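Local coordinates for penicillin-binding protein PbpB (Mycobacterium tuberculosis, PDB 6KGU), which synthesises cross-linked peptidoglycan from lipid intermediates in cell wall biogenesis and is inactivated by beta-lactam antibiotics such as aztreonam, at residues A[26-30]-A[195-199]; A[132-136]-A[202-206]. All coordinates share one frame; numbering follows the deposited sequence.

Contact 1 of 2, residues A[26-30]-A[195-199]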
loop_
_atom_site.group_PDB
_atom_site.type_symbol
_atom_site.label_atom_id
_atom_site.label_comp_id
_atom_site.label_asym_id
_atom_site.label_seq_id
_atom_site.Cartn_x
_atom_site.Cartn_y
_atom_site.Cartn_z
ATOM N N ASN A 26 -0.934 7.035 -22.165
ATOM C CA ASN A 26 -0.502 8.287 -22.777
ATOM C C ASN A 26 -1.445 9.450 -22.509
ATOM O O ASN A 26 -1.355 10.477 -23.172
ATOM C CB ASN A 26 -0.276 8.123 -24.284
ATOM C CG ASN A 26 1.130 7.694 -24.594
ATOM O OD1 ASN A 26 1.485 6.522 -24.444
ATOM N ND2 ASN A 26 1.959 8.651 -25.002
ATOM N N ASP A 27 -2.328 9.338 -21.529
ATOM C CA ASP A 27 -3.086 10.500 -21.084
ATOM C C ASP A 27 -2.163 11.457 -20.340
ATOM O O ASP A 27 -1.471 11.061 -19.399
ATOM C CB ASP A 27 -4.238 10.061 -20.187
ATOM C CG ASP A 27 -5.214 11.174 -19.915
ATOM O OD1 ASP A 27 -5.585 11.882 -20.876
ATOM O OD2 ASP A 27 -5.593 11.359 -18.733
ATOM N N ARG A 28 -2.139 12.719 -20.764
ATOM C CA ARG A 28 -1.126 13.641 -20.265
ATOM C C ARG A 28 -1.410 14.049 -18.826
ATOM O O ARG A 28 -2.543 14.381 -18.472
ATOM C CB ARG A 28 -1.048 14.875 -21.159
ATOM C CG ARG A 28 -0.540 14.569 -22.571
ATOM C CD ARG A 28 -0.525 15.823 -23.439
ATOM N NE ARG A 28 -1.857 16.408 -23.581
ATOM C CZ ARG A 28 -2.106 17.561 -24.195
ATOM N NH1 ARG A 28 -1.105 18.269 -24.722
ATOM N NH2 ARG A 28 -3.354 18.008 -24.280
ATOM N N LEU A 29 -0.372 14.012 -17.997
ATOM C CA LEU A 29 -0.385 14.597 -16.663
ATOM C C LEU A 29 0.337 15.934 -16.615
ATOM O O LEU A 29 -0.102 16.851 -15.920
ATOM C CB LEU A 29 0.251 13.627 -15.658
ATOM C CG LEU A 29 -0.571 12.359 -15.411
ATOM C CD1 LEU A 29 0.277 11.231 -14.802
ATOM C CD2 LEU A 29 -1.783 12.679 -14.527
ATOM N N ALA A 30 1.440 16.070 -17.345
ATOM C CA ALA A 30 2.161 17.327 -17.364
ATOM C C ALA A 30 2.774 17.483 -18.746
ATOM O O ALA A 30 3.366 16.536 -19.266
ATOM C CB ALA A 30 3.243 17.373 -16.276
ATOM N N LEU A 195 4.212 6.704 -17.056
ATOM C CA LEU A 195 4.009 6.099 -15.745
ATOM C C LEU A 195 3.177 4.821 -15.853
ATOM O O LEU A 195 2.458 4.598 -16.829
ATOM C CB LEU A 195 3.318 7.080 -14.794
ATOM C CG LEU A 195 4.032 8.433 -14.648
ATOM C CD1 LEU A 195 3.289 9.360 -13.711
ATOM C CD2 LEU A 195 5.466 8.217 -14.153
ATOM N N THR A 196 3.269 3.986 -14.815
ATOM C CA THR A 196 2.364 2.847 -14.693
ATOM C C THR A 196 0.950 3.257 -14.290
ATOM O O THR A 196 0.039 2.425 -14.385
ATOM C CB THR A 196 2.916 1.846 -13.670
ATOM O OG1 THR A 196 3.104 2.506 -12.409
ATOM C CG2 THR A 196 4.253 1.280 -14.132
ATOM N N LEU A 197 0.763 4.495 -13.810
ATOM C CA LEU A 197 -0.548 4.966 -13.375
ATOM C C LEU A 197 -1.587 4.837 -14.480
ATOM O O LEU A 197 -1.299 5.031 -15.665
ATOM C CB LEU A 197 -0.497 6.438 -12.934
ATOM C CG LEU A 197 0.352 6.825 -11.716
ATOM C CD1 LEU A 197 0.211 8.331 -11.414
ATOM C CD2 LEU A 197 -0.005 5.982 -10.469
ATOM N N ASP A 198 -2.806 4.522 -14.073
ATOM C CA ASP A 198 -3.987 4.615 -14.916
ATOM C C ASP A 198 -4.795 5.791 -14.384
ATOM O O ASP A 198 -5.330 5.724 -13.274
ATOM C CB ASP A 198 -4.771 3.304 -14.877
ATOM C CG ASP A 198 -6.030 3.336 -15.726
ATOM O OD1 ASP A 198 -6.764 4.336 -15.689
ATOM O OD2 ASP A 198 -6.288 2.339 -16.420
ATOM N N ASN A 199 -4.897 6.856 -15.188
ATOM C CA ASN A 199 -5.508 8.096 -14.717
ATOM C C ASN A 199 -6.952 7.896 -14.290
ATOM O O ASN A 199 -7.406 8.562 -13.360
ATOM C CB ASN A 199 -5.411 9.180 -15.790
ATOM C CG ASN A 199 -4.030 9.837 -15.826
ATOM O OD1 ASN A 199 -3.156 9.515 -15.012
ATOM N ND2 ASN A 199 -3.830 10.756 -16.762
#

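Contact 2 of 2, residues A[132-136]-A[202-206]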
loop_
_atom_site.group_PDB
_atom_site.type_symbol
_atom_site.label_atom_id
_atom_site.label_comp_id
_atom_site.label_asym_id
_atom_site.label_seq_id
_atom_site.Cartn_x
_atom_site.Cartn_y
_atom_site.Cartn_z
ATOM N N SER A 132 -4.754 18.733 -9.373
ATOM C CA SER A 132 -4.155 17.950 -8.300
ATOM C C SER A 132 -4.001 16.469 -8.648
ATOM O O SER A 132 -3.384 15.734 -7.867
ATOM C CB SER A 132 -4.994 18.095 -7.020
ATOM O OG SER A 132 -6.215 17.396 -7.157
ATOM N N LEU A 133 -4.523 16.009 -9.783
ATOM C CA LEU A 133 -4.535 14.571 -10.063
ATOM C C LEU A 133 -3.121 13.983 -10.037
ATOM O O LEU A 133 -2.245 14.395 -10.807
ATOM C CB LEU A 133 -5.185 14.296 -11.415
ATOM C CG LEU A 133 -5.206 12.823 -11.859
ATOM C CD1 LEU A 133 -6.128 12.018 -10.961
ATOM C CD2 LEU A 133 -5.664 12.677 -13.321
ATOM N N ALA A 134 -2.906 13.009 -9.152
ATOM C CA ALA A 134 -1.600 12.363 -9.001
ATOM C C ALA A 134 -0.477 13.380 -8.777
ATOM O O ALA A 134 0.681 13.115 -9.101
ATOM C CB ALA A 134 -1.275 11.475 -10.212
ATOM N N ALA A 135 -0.798 14.550 -8.207
ATOM C CA ALA A 135 0.251 15.538 -7.970
ATOM C C ALA A 135 1.233 15.084 -6.907
ATOM O O ALA A 135 2.368 15.568 -6.890
ATOM C CB ALA A 135 -0.346 16.887 -7.559
ATOM N N ASN A 136 0.821 14.177 -6.018
ATOM C CA ASN A 136 1.765 13.613 -5.047
ATOM C C ASN A 136 2.932 12.919 -5.742
ATOM O O ASN A 136 4.057 12.902 -5.217
ATOM C CB ASN A 136 1.030 12.624 -4.128
ATOM C CG ASN A 136 0.167 11.632 -4.904
ATOM O OD1 ASN A 136 -0.673 12.017 -5.734
ATOM N ND2 ASN A 136 0.390 10.347 -4.655
ATOM N N GLN A 202 -6.622 6.204 -10.922
ATOM C CA GLN A 202 -6.079 7.201 -10.003
ATOM C C GLN A 202 -7.134 8.223 -9.615
ATOM O O GLN A 202 -7.280 8.554 -8.440
ATOM C CB GLN A 202 -4.865 7.902 -10.627
ATOM C CG GLN A 202 -4.336 9.083 -9.797
ATOM C CD GLN A 202 -3.495 8.626 -8.625
ATOM O OE1 GLN A 202 -2.941 7.534 -8.657
ATOM N NE2 GLN A 202 -3.376 9.468 -7.586
ATOM N N PHE A 203 -7.887 8.735 -10.600
ATOM C CA PHE A 203 -8.872 9.769 -10.307
ATOM C C PHE A 203 -9.928 9.256 -9.337
ATOM O O PHE A 203 -10.302 9.949 -8.380
ATOM C CB PHE A 203 -9.528 10.272 -11.604
ATOM C CG PHE A 203 -10.505 11.395 -11.382
ATOM C CD1 PHE A 203 -10.066 12.631 -10.921
ATOM C CD2 PHE A 203 -11.853 11.221 -11.630
ATOM C CE1 PHE A 203 -10.953 13.674 -10.713
ATOM C CE2 PHE A 203 -12.748 12.262 -11.425
ATOM C CZ PHE A 203 -12.301 13.490 -10.965
ATOM N N TYR A 204 -10.427 8.037 -9.567
ATOM C CA TYR A 204 -11.452 7.492 -8.677
ATOM C C TYR A 204 -10.880 7.245 -7.284
ATOM O O TYR A 204 -11.487 7.607 -6.270
ATOM C CB TYR A 204 -12.018 6.191 -9.261
ATOM C CG TYR A 204 -13.191 5.640 -8.486
ATOM C CD1 TYR A 204 -14.480 6.118 -8.704
ATOM C CD2 TYR A 204 -13.015 4.642 -7.547
ATOM C CE1 TYR A 204 -15.569 5.624 -7.982
ATOM C CE2 TYR A 204 -14.088 4.132 -6.827
ATOM C CZ TYR A 204 -15.362 4.632 -7.046
ATOM O OH TYR A 204 -16.414 4.118 -6.319
ATOM N N VAL A 205 -9.706 6.615 -7.218
ATOM C CA VAL A 205 -9.102 6.324 -5.917
ATOM C C VAL A 205 -8.794 7.619 -5.168
ATOM O O VAL A 205 -9.069 7.734 -3.973
ATOM C CB VAL A 205 -7.851 5.449 -6.103
ATOM C CG1 VAL A 205 -7.064 5.324 -4.775
ATOM C CG2 VAL A 205 -8.273 4.058 -6.633
ATOM N N GLN A 206 -8.262 8.629 -5.868
ATOM C CA GLN A 206 -7.883 9.874 -5.196
ATOM C C GLN A 206 -9.099 10.582 -4.613
ATOM O O GLN A 206 -9.051 11.095 -3.490
ATOM C CB GLN A 206 -7.129 10.791 -6.171
ATOM C CG GLN A 206 -6.495 12.030 -5.515
ATOM C CD GLN A 206 -5.480 12.731 -6.418
ATOM O OE1 GLN A 206 -4.875 12.112 -7.305
ATOM N NE2 GLN A 206 -5.311 14.039 -6.212
HETATM O O HOH W 1 -7.727 15.972 -5.057
#

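Contact 1 of 2, residues A[26-30]-A[195-199]
The one hydrogen bond between 26-30 and 195-199 uses a carboxylate on its less common side: Asn-199 ND2 meets Asp-27 OD2 anti, 29° out of the carboxylate plane, at 2.7 Å. The bond is nonetheless nearly straight (169° at the hydrogen) and lies in the plane of the Asn-199 amide. The place is the classic beta bulge at the start of strand 28-36, where Leu-29 and Ala-30 both face Ile-21, set against the loop that leads from strand 192-195 into helix 199-216. Asp-27 has its CG anti to the backbone N (chi1 -169°), which swings the carboxylate out to the first turn of that helix. Asp-198 is the helix N-cap, and the backbone N of Asn-199 is held by Asp-23 OD2. Leu-29 lies alongside the Asn-199 amide, running antiparallel to it, with Leu-29 CD2 3.5 Å from Asn-199 OD1. Asp-27 is exposed, while Leu-29 close by is buried. The second methyl of Leu-29 turns to the strand end, where Leu-29 CD1 touches Leu-195 CD1 at 3.7 Å and Leu-197 CD1 more loosely at 4.5 Å.

Contact 2 of 2, residues A[132-136]-A[202-206]
Gln-206 reaches from helix 199-216 with its amide into the type II beta turn Ser-132 to Ala-135 and reads it with both ends. Its OE1 takes the backbone N-H of Ala-134 at 2.8 Å, in the carbonyl plane and on a lone pair. Its NE2 donates a hydrogen bond to Ser-132 O at 3.1 Å; that bond is almost straight at the hydrogen (176°), but the donor stands well above the carbonyl plane instead of on a lone pair. The opposite face of the same carbonyl is taken by Ala-135 N, which closes the turn, so Ser-132 O has two donors. Gln-206 OE1 has two as well: one helical turn back, Gln-202 NE2 donates to it at 3.1 Å, and Gln-202 NE2 also donates to Met-236 O. The flip of the Gln-206 amide is set by OE1 accepting from Ala-134 N while NE2 donates to Ser-132 O, that of Gln-202 by NE2 donating to two carbonyl oxygens. A water held by Ser-132 OG weakly accepts from Gln-206 NE2 at 3.3 Å. The reach depends on a Gln-206 chain extended beyond CG, whereas Gln-202 bends at chi2 (79°) and lays its CG and amide alongside Ala-134.

The rest of the contact is apolar. Leu-133 CD1 nestles 3.6 Å from Gln-202 CG and sits in plane at the edge of the Phe-203 ring, while Ala-134 CB meets Gln-202 CG at 3.9 Å.

Ala-134 is the N-cap residue of helix 135-138, so the turn joins the start of that short helix to the flank of helix 199-216. Strand 233-238 runs beside both: Asn-136 ND2 donates to Met-236 O as well as to Asn-258 OD1, and Ala-237 packs on Gln-206.

In the fold
Both contacts fasten parts of the N-terminal region to helix 199-216: contact 1 at its first turn and the loop before it, contact 2 one to two turns further along. Their centres lie about 10 Å apart and they share packing, with Leu-197 CD1 against Ala-134 CB and Leu-133 CD2 near both Leu-29 CD2 and Asn-199 CG. Contact 1 is the more buried, a leucine cluster with a single side-chain bond on its exposed side, at Asp-27. Contact 2, partly buried, relies on glutamine amides that bond to backbone groups of a turn, and its edge at Phe-203 is exposed. Both lie away from the serine that probably forms the acyl-ester.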